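Flagellar basal body protein (Helicobacter pylori, PDB 5NPY) probably builds the flagellar hook of Helicobacter pylori, the curved segment that connects the basal body to the filament. Local coordinates at residues Tyr185-Thr191 with Gln471-Gly477; Asp365-Tyr371 with Phe439-Lys443; Asp119-Thr123 with Asn522-Met526; Val98-Lys103 with Tyr142-Gly146. One frame throughout, in Å; residues are numbered along the deposited sequence.

Interaction 1 of 4, residues Tyr185-Thr191 with Gln471-Gly477; sequences YQPVLST and QDGKPRG
Two extended, irregular connections run side by side in nearly opposite directions (157° apart end to end), residues Y185-T191 against Q471-G477. Y185 faces G477, with Y185 N donating to G477 O at 2.9 Å and G477 N returning a weak bond to Y185 O at 3.4 Å. A second bridge joins V188 and K474: V188 N to K474 O is 2.9 Å and K474 N to V188 O 3.0 Å. Between the bridges P187 and P475, which lack an NH, lie 4.6 Å apart at their CA atoms; P475 O is taken by N496 ND2. S190 OG (m rotamer) donates to Q471 OE1 at a very short 2.4 Å and accepts from Y364 N; Q471 NE2 is satisfied by D362 O. D472, chi1 p, receives T191 N at OD2 (2.9 Å) and T191 OG1 at OD1 (2.7 Å). G473 suits its place because a CB would sit 1.9 Å from S190 OG. K474 NZ bonds G473 O at 3.0 Å. The paired crossings join the sheet of 184-185 and 477-484 to that of 192-198 and 465-471, consistent with a two-chain linker between domains of an elongated hook protein.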
loop_
_atom_site.group_PDB
_atom_site.type_symbol
_atom_site.label_atom_id
_atom_site.label_comp_id
_atom_site.label_asym_id
_atom_site.label_seq_id
_atom_site.Cartn_x
_atom_site.Cartn_y
_atom_site.Cartn_z
ATOM N N TYR A 185 2.867 -16.250 -16.497
ATOM C CA TYR A 185 3.412 -15.161 -15.693
ATOM C C TYR A 185 3.902 -15.745 -14.380
ATOM O O TYR A 185 3.097 -16.264 -13.604
ATOM C CB TYR A 185 2.351 -14.097 -15.426
ATOM C CG TYR A 185 2.894 -12.885 -14.731
ATOM C CD1 TYR A 185 3.306 -11.781 -15.461
ATOM C CD2 TYR A 185 2.997 -12.838 -13.355
ATOM C CE1 TYR A 185 3.804 -10.665 -14.840
ATOM C CE2 TYR A 185 3.499 -11.726 -12.723
ATOM C CZ TYR A 185 3.904 -10.643 -13.475
ATOM O OH TYR A 185 4.399 -9.521 -12.871
ATOM N N GLN A 186 5.202 -15.667 -14.126
ATOM C CA GLN A 186 5.717 -16.256 -12.898
ATOM C C GLN A 186 5.251 -15.415 -11.714
ATOM O O GLN A 186 5.308 -14.175 -11.768
ATOM C CB GLN A 186 7.243 -16.393 -12.891
ATOM C CG GLN A 186 7.811 -17.475 -13.832
ATOM C CD GLN A 186 7.428 -18.908 -13.473
ATOM O OE1 GLN A 186 6.362 -19.170 -12.901
ATOM N NE2 GLN A 186 8.292 -19.852 -13.837
ATOM N N PRO A 187 4.747 -16.034 -10.651
ATOM C CA PRO A 187 4.394 -15.265 -9.458
ATOM C C PRO A 187 5.646 -14.719 -8.787
ATOM O O PRO A 187 6.777 -15.132 -9.073
ATOM C CB PRO A 187 3.666 -16.291 -8.578
ATOM C CG PRO A 187 4.168 -17.618 -9.043
ATOM C CD PRO A 187 4.388 -17.459 -10.516
ATOM N N VAL A 188 5.421 -13.733 -7.919
ATOM C CA VAL A 188 6.484 -13.050 -7.190
ATOM C C VAL A 188 6.161 -13.074 -5.700
ATOM O O VAL A 188 5.024 -12.805 -5.294
ATOM C CB VAL A 188 6.678 -11.594 -7.673
ATOM C CG1 VAL A 188 7.880 -10.943 -6.968
ATOM C CG2 VAL A 188 6.858 -11.546 -9.170
ATOM N N LEU A 189 7.163 -13.389 -4.885
ATOM C CA LEU A 189 6.981 -13.344 -3.441
ATOM C C LEU A 189 6.902 -11.896 -2.963
ATOM O O LEU A 189 7.715 -11.050 -3.357
ATOM C CB LEU A 189 8.125 -14.077 -2.743
ATOM C CG LEU A 189 8.225 -13.921 -1.228
ATOM C CD1 LEU A 189 6.948 -14.409 -0.565
ATOM C CD2 LEU A 189 9.444 -14.673 -0.682
ATOM N N SER A 190 5.923 -11.620 -2.102
ATOM C CA SER A 190 5.746 -10.296 -1.510
ATOM C C SER A 190 6.807 -10.128 -0.427
ATOM O O SER A 190 6.757 -10.809 0.596
ATOM C CB SER A 190 4.341 -10.144 -0.918
ATOM O OG SER A 190 3.307 -10.589 -1.807
ATOM N N THR A 191 7.778 -9.241 -0.649
ATOM C CA THR A 191 8.754 -8.910 0.379
ATOM C C THR A 191 8.665 -7.470 0.853
ATOM O O THR A 191 9.481 -7.060 1.686
ATOM C CB THR A 191 10.175 -9.176 -0.120
ATOM O OG1 THR A 191 10.471 -8.280 -1.200
ATOM C CG2 THR A 191 10.305 -10.633 -0.584
ATOM N N GLN A 471 3.106 -3.000 -3.316
ATOM C CA GLN A 471 3.644 -4.290 -2.929
ATOM C C GLN A 471 4.244 -4.968 -4.150
ATOM O O GLN A 471 3.710 -4.856 -5.255
ATOM C CB GLN A 471 2.553 -5.163 -2.327
ATOM C CG GLN A 471 2.977 -6.531 -2.070
ATOM C CD GLN A 471 1.867 -7.482 -2.151
ATOM O OE1 GLN A 471 2.018 -8.617 -1.992
ATOM N NE2 GLN A 471 0.733 -7.042 -2.405
ATOM N N ASP A 472 5.338 -5.688 -3.942
ATOM C CA ASP A 472 6.048 -6.259 -5.065
ATOM C C ASP A 472 5.581 -7.662 -5.412
ATOM O O ASP A 472 6.005 -8.191 -6.441
ATOM C CB ASP A 472 7.568 -6.240 -4.783
ATOM C CG ASP A 472 7.950 -7.008 -3.519
ATOM O OD1 ASP A 472 9.139 -7.368 -3.389
ATOM O OD2 ASP A 472 7.079 -7.244 -2.658
ATOM N N GLY A 473 4.728 -8.280 -4.601
ATOM C CA GLY A 473 4.322 -9.655 -4.872
ATOM C C GLY A 473 3.263 -9.722 -5.960
ATOM O O GLY A 473 2.476 -8.798 -6.140
ATOM N N LYS A 474 3.260 -10.838 -6.704
ATOM C CA LYS A 474 2.401 -11.026 -7.883
ATOM C C LYS A 474 1.877 -12.453 -7.881
ATOM O O LYS A 474 2.604 -13.378 -7.501
ATOM C CB LYS A 474 3.126 -10.777 -9.222
ATOM C CG LYS A 474 3.900 -9.473 -9.337
ATOM C CD LYS A 474 3.080 -8.359 -9.935
ATOM C CE LYS A 474 3.624 -6.997 -9.516
ATOM N NZ LYS A 474 3.209 -6.627 -8.110
ATOM N N PRO A 475 0.634 -12.662 -8.299
ATOM C CA PRO A 475 0.106 -14.024 -8.424
ATOM C C PRO A 475 0.370 -14.647 -9.791
ATOM O O PRO A 475 0.664 -13.970 -10.783
ATOM C CB PRO A 475 -1.402 -13.829 -8.195
ATOM C CG PRO A 475 -1.667 -12.436 -8.689
ATOM C CD PRO A 475 -0.414 -11.631 -8.450
ATOM N N ARG A 476 0.266 -15.975 -9.813
ATOM C CA ARG A 476 0.325 -16.741 -11.050
ATOM C C ARG A 476 -0.669 -16.182 -12.076
ATOM O O ARG A 476 -1.746 -15.690 -11.727
ATOM C CB ARG A 476 0.026 -18.212 -10.726
ATOM C CG ARG A 476 0.520 -19.231 -11.737
ATOM C CD ARG A 476 1.809 -19.913 -11.292
ATOM N NE ARG A 476 2.638 -20.289 -12.441
ATOM C CZ ARG A 476 3.798 -20.940 -12.363
ATOM N NH1 ARG A 476 4.285 -21.305 -11.182
ATOM N NH2 ARG A 476 4.473 -21.229 -13.473
ATOM N N GLY A 477 -0.297 -16.228 -13.355
ATOM C CA GLY A 477 -1.212 -15.830 -14.411
ATOM C C GLY A 477 -0.980 -16.604 -15.693
ATOM O O GLY A 477 0.115 -17.120 -15.949
#

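Interaction 2 of 4, residues Asp365-Tyr371 with Phe439-Lys443; sequences DKAGDKY and FKGNK
A type I turn, D365-G368, and a type I' turn, F439-N442, bring their side chains together, although no CA pair comes closer than the 8.0 Å of D365 and F439. Both turns end or pivot on glycine: G368 and G441 have positive phi (90° each), strained for other residues, and K440 at 56/43 is also left-handed. D365 takes chi1 p, so that OD1 accepts D369 N at 2.9 Å while OD2 is left for K440 NZ at 2.7 Å, a salt bridge. K440 reaches there with chi1 -85° and chi3 p, its long chain letting NZ also donate to Y371 OH at 2.8 Å. Y371 (m) offers its ring face to the edge of F439 (t): an offset edge-to-face pair, centroids 5.4 Å apart, planes at 76°, with Y371 CG to F439 CE2 at 3.7 Å. K366, extended beyond its m chi1, runs its side chain toward N442. I363, I404 and I413 pack round the aromatic pair. K440-G441 is the two-residue loop of a type I' beta-hairpin, flanked by F439 and N442.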
loop_
_atom_site.group_PDB
_atom_site.type_symbol
_atom_site.label_atom_id
_atom_site.label_comp_id
_atom_site.label_asym_id
_atom_site.label_seq_id
_atom_site.Cartn_x
_atom_site.Cartn_y
_atom_site.Cartn_z
ATOM N N ASP A 365 2.955 -15.799 -1.715
ATOM C CA ASP A 365 4.189 -16.532 -1.444
ATOM C C ASP A 365 4.934 -16.790 -2.761
ATOM O O ASP A 365 4.542 -16.308 -3.828
ATOM C CB ASP A 365 3.892 -17.815 -0.661
ATOM C CG ASP A 365 3.045 -18.826 -1.442
ATOM O OD1 ASP A 365 2.902 -18.739 -2.681
ATOM O OD2 ASP A 365 2.511 -19.729 -0.790
ATOM N N LYS A 366 6.033 -17.553 -2.701
ATOM C CA LYS A 366 6.796 -17.837 -3.916
ATOM C C LYS A 366 5.962 -18.601 -4.946
ATOM O O LYS A 366 6.225 -18.508 -6.152
ATOM C CB LYS A 366 8.059 -18.629 -3.583
ATOM C CG LYS A 366 9.131 -17.833 -2.900
ATOM C CD LYS A 366 10.283 -18.722 -2.487
ATOM C CE LYS A 366 11.263 -17.977 -1.597
ATOM N NZ LYS A 366 12.488 -18.782 -1.348
ATOM N N ALA A 367 4.963 -19.364 -4.489
ATOM C CA ALA A 367 4.105 -20.129 -5.383
ATOM C C ALA A 367 2.969 -19.299 -5.962
ATOM O O ALA A 367 2.301 -19.770 -6.889
ATOM C CB ALA A 367 3.523 -21.339 -4.653
ATOM N N GLY A 368 2.748 -18.084 -5.452
ATOM C CA GLY A 368 1.671 -17.238 -5.914
ATOM C C GLY A 368 0.378 -17.415 -5.161
ATOM O O GLY A 368 -0.648 -16.862 -5.579
ATOM N N ASP A 369 0.400 -18.164 -4.066
ATOM C CA ASP A 369 -0.773 -18.358 -3.230
ATOM C C ASP A 369 -1.036 -17.124 -2.387
ATOM O O ASP A 369 -0.113 -16.502 -1.849
ATOM C CB ASP A 369 -0.595 -19.571 -2.310
ATOM C CG ASP A 369 -0.844 -20.889 -3.022
ATOM O OD1 ASP A 369 -2.025 -21.288 -3.160
ATOM O OD2 ASP A 369 0.146 -21.524 -3.441
ATOM N N LYS A 370 -2.312 -16.804 -2.238
ATOM C CA LYS A 370 -2.708 -15.596 -1.546
ATOM C C LYS A 370 -2.725 -15.827 -0.038
ATOM O O LYS A 370 -3.261 -16.827 0.448
ATOM C CB LYS A 370 -4.074 -15.125 -2.039
ATOM C CG LYS A 370 -4.463 -13.733 -1.539
ATOM C CD LYS A 370 -5.898 -13.385 -1.973
ATOM C CE LYS A 370 -6.936 -14.235 -1.230
ATOM N NZ LYS A 370 -8.294 -14.192 -1.862
ATOM N N TYR A 371 -2.112 -14.898 0.686
ATOM C CA TYR A 371 -2.241 -14.733 2.121
ATOM C C TYR A 371 -2.728 -13.312 2.394
ATOM O O TYR A 371 -2.731 -12.455 1.506
ATOM C CB TYR A 371 -0.903 -15.005 2.817
ATOM C CG TYR A 371 -0.510 -16.463 2.826
ATOM C CD1 TYR A 371 -0.680 -17.234 3.968
ATOM C CD2 TYR A 371 0.033 -17.070 1.698
ATOM C CE1 TYR A 371 -0.325 -18.569 3.995
ATOM C CE2 TYR A 371 0.394 -18.412 1.711
ATOM C CZ TYR A 371 0.215 -19.155 2.868
ATOM O OH TYR A 371 0.565 -20.491 2.911
ATOM N N PHE A 439 7.070 -13.991 7.030
ATOM C CA PHE A 439 6.120 -14.533 6.062
ATOM C C PHE A 439 6.592 -15.926 5.614
ATOM O O PHE A 439 7.257 -16.072 4.580
ATOM C CB PHE A 439 5.991 -13.589 4.874
ATOM C CG PHE A 439 4.988 -14.027 3.861
ATOM C CD1 PHE A 439 5.045 -13.545 2.558
ATOM C CD2 PHE A 439 3.959 -14.885 4.211
ATOM C CE1 PHE A 439 4.099 -13.934 1.631
ATOM C CE2 PHE A 439 3.009 -15.272 3.284
ATOM C CZ PHE A 439 3.076 -14.803 2.001
ATOM N N LYS A 440 6.205 -16.947 6.385
ATOM C CA LYS A 440 6.500 -18.354 6.068
ATOM C C LYS A 440 7.997 -18.590 5.899
ATOM O O LYS A 440 8.431 -19.258 4.964
ATOM C CB LYS A 440 5.745 -18.821 4.818
ATOM C CG LYS A 440 4.330 -19.290 5.100
ATOM C CD LYS A 440 3.499 -19.365 3.829
ATOM C CE LYS A 440 4.038 -20.400 2.878
ATOM N NZ LYS A 440 3.112 -20.639 1.730
ATOM N N GLY A 441 8.797 -18.013 6.794
ATOM C CA GLY A 441 10.235 -18.107 6.681
ATOM C C GLY A 441 10.896 -17.004 5.881
ATOM O O GLY A 441 12.133 -16.980 5.790
ATOM N N ASN A 442 10.131 -16.084 5.308
ATOM C CA ASN A 442 10.710 -14.989 4.546
ATOM C C ASN A 442 10.450 -13.674 5.271
ATOM O O ASN A 442 9.430 -13.513 5.954
ATOM C CB ASN A 442 10.139 -14.939 3.121
ATOM C CG ASN A 442 10.384 -16.223 2.350
ATOM O OD1 ASN A 442 9.511 -17.082 2.255
ATOM N ND2 ASN A 442 11.580 -16.362 1.808
ATOM N N LYS A 443 11.387 -12.738 5.122
ATOM C CA LYS A 443 11.254 -11.418 5.724
ATOM C C LYS A 443 10.452 -10.513 4.793
ATOM O O LYS A 443 10.815 -10.328 3.623
ATOM C CB LYS A 443 12.625 -10.812 6.017
ATOM C CG LYS A 443 13.396 -11.471 7.176
ATOM C CD LYS A 443 14.864 -11.074 7.113
ATOM C CE LYS A 443 15.447 -11.342 5.712
ATOM N NZ LYS A 443 16.549 -10.399 5.334
#

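Interaction 3 of 4, residues Asp119-Thr123 with Asn522-Met526; sequences DNFLT and NLYEM
Backbone pairing comes first. The axes of strands 121-123 and 523-525 come within 4.5 Å, their directions 135° apart, and the strands meet in one antiparallel bridge, a hydrogen-bonded pair of L122 with Y524 (CA-CA 5.1 Å). L122 N donates to Y524 O at 3.1 Å and Y524 N to L122 O at 2.8 Å; L523 CA lies 3.3 Å from L122 O in a CA-H...O contact. One side-chain bond extends the pairing: T123 OG1 (chi1 t) donates to N522 O at 3.0 Å, and also accepts A125 N. Apolar contacts follow. L523 lies over the face of the F121 ring (chi1 m) in a CH-pi contact. Branched L122 fills the side towards W96 and F510, its CD1 4.4 Å from M526 CG. A polar oxygen, E525 OE1, stands apart from this group near the CH edge of the same ring, 3.1 Å from F121 CE1. Since 121-123 also pairs with 97-100 and 523-525 with 517-519, the 517-519/523-525 hairpin is docked by a single bridge onto strand 121-123 of the sheet in the D1 region.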
loop_
_atom_site.group_PDB
_atom_site.type_symbol
_atom_site.label_atom_id
_atom_site.label_comp_id
_atom_site.label_asym_id
_atom_site.label_seq_id
_atom_site.Cartn_x
_atom_site.Cartn_y
_atom_site.Cartn_z
ATOM N N ASP A 119 24.417 -9.115 -41.629
ATOM C CA ASP A 119 23.571 -8.262 -42.398
ATOM C C ASP A 119 22.242 -7.929 -41.791
ATOM O O ASP A 119 21.723 -8.632 -40.962
ATOM C CB ASP A 119 23.424 -8.881 -43.768
ATOM C CG ASP A 119 24.731 -9.367 -44.286
ATOM O OD1 ASP A 119 24.754 -10.174 -45.221
ATOM O OD2 ASP A 119 25.745 -8.927 -43.736
ATOM N N ASN A 120 21.734 -6.795 -42.220
ATOM C CA ASN A 120 20.464 -6.300 -41.813
ATOM C C ASN A 120 19.769 -5.812 -43.021
ATOM O O ASN A 120 20.369 -5.323 -43.929
ATOM C CB ASN A 120 20.632 -5.151 -40.868
ATOM C CG ASN A 120 20.734 -5.608 -39.476
ATOM O OD1 ASN A 120 21.495 -5.089 -38.711
ATOM N ND2 ASN A 120 19.991 -6.631 -39.155
ATOM N N PHE A 121 18.478 -5.977 -43.043
ATOM C CA PHE A 121 17.731 -5.542 -44.167
ATOM C C PHE A 121 16.620 -4.643 -43.722
ATOM O O PHE A 121 16.295 -4.569 -42.582
ATOM C CB PHE A 121 17.154 -6.748 -44.881
ATOM C CG PHE A 121 18.184 -7.723 -45.317
ATOM C CD1 PHE A 121 19.188 -7.329 -46.149
ATOM C CD2 PHE A 121 18.167 -8.999 -44.868
ATOM C CE1 PHE A 121 20.153 -8.196 -46.541
ATOM C CE2 PHE A 121 19.125 -9.885 -45.255
ATOM C CZ PHE A 121 20.129 -9.482 -46.087
ATOM N N LEU A 122 16.061 -3.932 -44.657
ATOM C CA LEU A 122 14.928 -3.060 -44.395
ATOM C C LEU A 122 13.752 -3.506 -45.249
ATOM O O LEU A 122 13.937 -3.948 -46.381
ATOM C CB LEU A 122 15.290 -1.608 -44.693
ATOM C CG LEU A 122 16.525 -1.206 -43.897
ATOM C CD1 LEU A 122 17.536 -0.550 -44.815
ATOM C CD2 LEU A 122 16.142 -0.297 -42.734
ATOM N N THR A 123 12.543 -3.392 -44.706
ATOM C CA THR A 123 11.350 -3.806 -45.428
ATOM C C THR A 123 10.178 -2.979 -44.938
ATOM O O THR A 123 10.187 -2.476 -43.812
ATOM C CB THR A 123 11.044 -5.312 -45.248
ATOM O OG1 THR A 123 9.828 -5.642 -45.917
ATOM C CG2 THR A 123 10.884 -5.669 -43.794
ATOM N N ASN A 522 10.995 -7.363 -51.671
ATOM C CA ASN A 522 10.842 -7.537 -50.235
ATOM C C ASN A 522 11.711 -6.537 -49.482
ATOM O O ASN A 522 11.229 -5.800 -48.616
ATOM C CB ASN A 522 11.143 -8.993 -49.831
ATOM C CG ASN A 522 12.625 -9.379 -49.898
ATOM O OD1 ASN A 522 13.479 -8.704 -50.434
ATOM N ND2 ASN A 522 12.908 -10.519 -49.327
ATOM N N LEU A 523 12.983 -6.447 -49.850
ATOM C CA LEU A 523 14.011 -5.892 -48.989
ATOM C C LEU A 523 14.782 -4.787 -49.688
ATOM O O LEU A 523 14.911 -4.768 -50.916
ATOM C CB LEU A 523 14.984 -6.990 -48.595
ATOM C CG LEU A 523 15.169 -7.718 -47.282
ATOM C CD1 LEU A 523 13.957 -8.483 -46.956
ATOM C CD2 LEU A 523 16.305 -8.669 -47.552
ATOM N N TYR A 524 15.303 -3.876 -48.880
ATOM C CA TYR A 524 16.294 -2.891 -49.282
ATOM C C TYR A 524 17.501 -3.049 -48.358
ATOM O O TYR A 524 17.480 -3.853 -47.427
ATOM C CB TYR A 524 15.701 -1.473 -49.263
ATOM C CG TYR A 524 14.553 -1.296 -50.242
ATOM C CD1 TYR A 524 13.305 -1.876 -50.008
ATOM C CD2 TYR A 524 14.716 -0.556 -51.408
ATOM C CE1 TYR A 524 12.263 -1.725 -50.912
ATOM C CE2 TYR A 524 13.683 -0.394 -52.302
ATOM C CZ TYR A 524 12.463 -0.982 -52.057
ATOM O OH TYR A 524 11.440 -0.822 -52.962
ATOM N N GLU A 525 18.563 -2.295 -48.629
ATOM C CA GLU A 525 19.825 -2.463 -47.922
ATOM C C GLU A 525 20.623 -1.182 -48.080
ATOM O O GLU A 525 20.452 -0.455 -49.059
ATOM C CB GLU A 525 20.614 -3.653 -48.474
ATOM C CG GLU A 525 21.272 -4.508 -47.441
ATOM C CD GLU A 525 22.214 -5.509 -48.071
ATOM O OE1 GLU A 525 22.620 -6.469 -47.384
ATOM O OE2 GLU A 525 22.554 -5.346 -49.265
ATOM N N MET A 526 21.481 -0.902 -47.108
ATOM C CA MET A 526 22.379 0.235 -47.232
ATOM C C MET A 526 23.584 -0.135 -48.109
ATOM O O MET A 526 23.901 -1.314 -48.309
ATOM C CB MET A 526 22.821 0.706 -45.844
ATOM C CG MET A 526 21.649 1.003 -44.895
ATOM S SD MET A 526 22.094 1.389 -43.171
ATOM C CE MET A 526 22.578 -0.234 -42.546
#

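Interaction 4 of 4, residues Val98-Lys103 with Tyr142-Gly146; sequences VIGPNK and YYVYG
Aliphatic and aromatic side chains gather where strands 98-100 and 143-146 pass. I99, chi1 p and chi2 t, sends CD1 to 3.7 Å from Y142 CB; Y142 (m) then lays its ring edge along P101, with P101 CB 3.5 Å from Y142 CE1, the rigid, compact apolar proline ring suiting the edge of the aromatic ring. V98 meets the base of Y145, CB to CB at 4.1 Å, the compact valine leaving room for the larger ring. Y145 (m) extends its ring past G100, with CE1 3.4 Å from G100 N; glycine fits because a CB there would lie 2.6 Å from Y145 OH. The backbones form an antiparallel pair within the D1 domain sheet, strongly twisted, with directions 130° apart and axes 4.6 Å apart at closest. I99 and V144 make a non-hydrogen-bonded pair (CA-CA 4.6 Å), flanked by Y145 N to V98 O at 2.8 Å and by the G100-Y143 pair, where G100 N to Y143 O is 3.1 Å and Y143 N to G100 O 2.8 Å. Beyond the strand end the chain P101-K103 curls round Y143 (m), whose ring face receives K103 CB in a CH-pi contact, 3.6 Å from the centroid. At the polar margin I99 O points to the next strand, where F121 pairs with I99 and N120 ND2 adds a weak hydrogen bond.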
loop_
_atom_site.group_PDB
_atom_site.type_symbol
_atom_site.label_atom_id
_atom_site.label_comp_id
_atom_site.label_asym_id
_atom_site.label_seq_id
_atom_site.Cartn_x
_atom_site.Cartn_y
_atom_site.Cartn_z
ATOM N N VAL A 98 12.885 -3.430 -39.691
ATOM C CA VAL A 98 14.266 -3.903 -39.703
ATOM C C VAL A 98 14.269 -5.400 -39.483
ATOM O O VAL A 98 13.601 -5.894 -38.567
ATOM C CB VAL A 98 15.119 -3.238 -38.619
ATOM C CG1 VAL A 98 16.568 -3.370 -39.004
ATOM C CG2 VAL A 98 14.679 -1.805 -38.397
ATOM N N ILE A 99 15.030 -6.115 -40.308
ATOM C CA ILE A 99 15.133 -7.568 -40.235
ATOM C C ILE A 99 16.556 -8.001 -40.564
ATOM O O ILE A 99 17.363 -7.232 -41.089
ATOM C CB ILE A 99 14.154 -8.278 -41.183
ATOM C CG1 ILE A 99 14.575 -8.033 -42.622
ATOM C CG2 ILE A 99 12.716 -7.817 -40.941
ATOM C CD1 ILE A 99 13.671 -8.709 -43.579
ATOM N N GLY A 100 16.845 -9.265 -40.274
ATOM C CA GLY A 100 18.167 -9.811 -40.459
ATOM C C GLY A 100 18.156 -11.323 -40.404
ATOM O O GLY A 100 17.210 -11.942 -39.906
ATOM N N PRO A 101 19.223 -11.948 -40.910
ATOM C CA PRO A 101 19.252 -13.413 -41.044
ATOM C C PRO A 101 19.707 -14.204 -39.823
ATOM O O PRO A 101 19.666 -15.443 -39.876
ATOM C CB PRO A 101 20.252 -13.609 -42.194
ATOM C CG PRO A 101 21.219 -12.490 -42.013
ATOM C CD PRO A 101 20.394 -11.311 -41.542
ATOM N N ASN A 102 20.122 -13.549 -38.735
ATOM C CA ASN A 102 20.789 -14.218 -37.621
ATOM C C ASN A 102 19.979 -13.996 -36.351
ATOM O O ASN A 102 19.839 -12.860 -35.888
ATOM C CB ASN A 102 22.230 -13.704 -37.478
ATOM C CG ASN A 102 22.926 -14.168 -36.196
ATOM O OD1 ASN A 102 22.312 -14.668 -35.259
ATOM N ND2 ASN A 102 24.246 -14.001 -36.167
ATOM N N LYS A 103 19.452 -15.086 -35.793
ATOM C CA LYS A 103 18.864 -15.080 -34.458
ATOM C C LYS A 103 19.975 -15.150 -33.427
ATOM O O LYS A 103 20.741 -16.118 -33.422
ATOM C CB LYS A 103 17.908 -16.258 -34.295
ATOM C CG LYS A 103 17.764 -16.793 -32.891
ATOM C CD LYS A 103 17.673 -18.312 -32.932
ATOM C CE LYS A 103 18.899 -18.886 -33.631
ATOM N NZ LYS A 103 18.798 -20.338 -33.930
ATOM N N TYR A 142 13.634 -14.319 -42.238
ATOM C CA TYR A 142 14.414 -13.276 -41.582
ATOM C C TYR A 142 13.729 -12.828 -40.295
ATOM O O TYR A 142 12.500 -12.727 -40.228
ATOM C CB TYR A 142 14.617 -12.074 -42.512
ATOM C CG TYR A 142 15.547 -12.330 -43.684
ATOM C CD1 TYR A 142 16.913 -12.518 -43.487
ATOM C CD2 TYR A 142 15.063 -12.369 -44.989
ATOM C CE1 TYR A 142 17.765 -12.747 -44.554
ATOM C CE2 TYR A 142 15.910 -12.602 -46.065
ATOM C CZ TYR A 142 17.259 -12.790 -45.839
ATOM O OH TYR A 142 18.103 -13.014 -46.898
ATOM N N TYR A 143 14.533 -12.549 -39.274
ATOM C CA TYR A 143 14.003 -12.170 -37.974
ATOM C C TYR A 143 13.700 -10.683 -37.930
ATOM O O TYR A 143 14.388 -9.874 -38.550
ATOM C CB TYR A 143 14.996 -12.522 -36.866
ATOM C CG TYR A 143 15.300 -13.989 -36.853
ATOM C CD1 TYR A 143 14.328 -14.907 -36.515
ATOM C CD2 TYR A 143 16.534 -14.462 -37.240
ATOM C CE1 TYR A 143 14.588 -16.255 -36.525
ATOM C CE2 TYR A 143 16.797 -15.808 -37.268
ATOM C CZ TYR A 143 15.827 -16.697 -36.898
ATOM O OH TYR A 143 16.103 -18.039 -36.911
ATOM N N VAL A 144 12.667 -10.333 -37.167
ATOM C CA VAL A 144 12.252 -8.948 -36.971
ATOM C C VAL A 144 13.048 -8.342 -35.816
ATOM O O VAL A 144 13.014 -8.854 -34.690
ATOM C CB VAL A 144 10.745 -8.874 -36.701
ATOM C CG1 VAL A 144 10.292 -7.423 -36.586
ATOM C CG2 VAL A 144 9.992 -9.617 -37.800
ATOM N N TYR A 145 13.756 -7.245 -36.087
ATOM C CA TYR A 145 14.553 -6.571 -35.063
ATOM C C TYR A 145 13.744 -5.496 -34.351
ATOM O O TYR A 145 12.988 -4.742 -34.983
ATOM C CB TYR A 145 15.814 -5.928 -35.654
ATOM C CG TYR A 145 16.904 -6.915 -35.974
ATOM C CD1 TYR A 145 16.595 -8.091 -36.645
ATOM C CD2 TYR A 145 18.237 -6.683 -35.618
ATOM C CE1 TYR A 145 17.547 -9.015 -36.945
ATOM C CE2 TYR A 145 19.225 -7.626 -35.932
ATOM C CZ TYR A 145 18.853 -8.793 -36.601
ATOM O OH TYR A 145 19.736 -9.785 -36.951
ATOM N N GLY A 146 13.943 -5.416 -33.038
ATOM C CA GLY A 146 13.352 -4.388 -32.214
ATOM C C GLY A 146 14.046 -4.310 -30.876
ATOM O O GLY A 146 15.105 -4.908 -30.667
#

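Overall arrangement
The four contacts form two clusters. Interactions 3 and 4, centres about 10 Å apart, touch through neighbouring strands 121-123 and 97-100 of one sheet; along the chain their segments alternate, 98-103, 119-123, 142-146 and finally 522-526. Interactions 1 and 2, centres about 9 Å apart, touch where P187 and L189 pack on the 365-371 turn and on N442. The clusters lie well apart: the centres of interactions 1 and 3 are about 42 Å from each other, those of 2 and 3 about 50 Å. Interaction 2 is nested within the loop closed by interaction 1, itself nested within that of interaction 3, so the chain appears to leave the D1 region, form the part holding interactions 1 and 2, and return, consistent with an elongated, multidomain hook subunit.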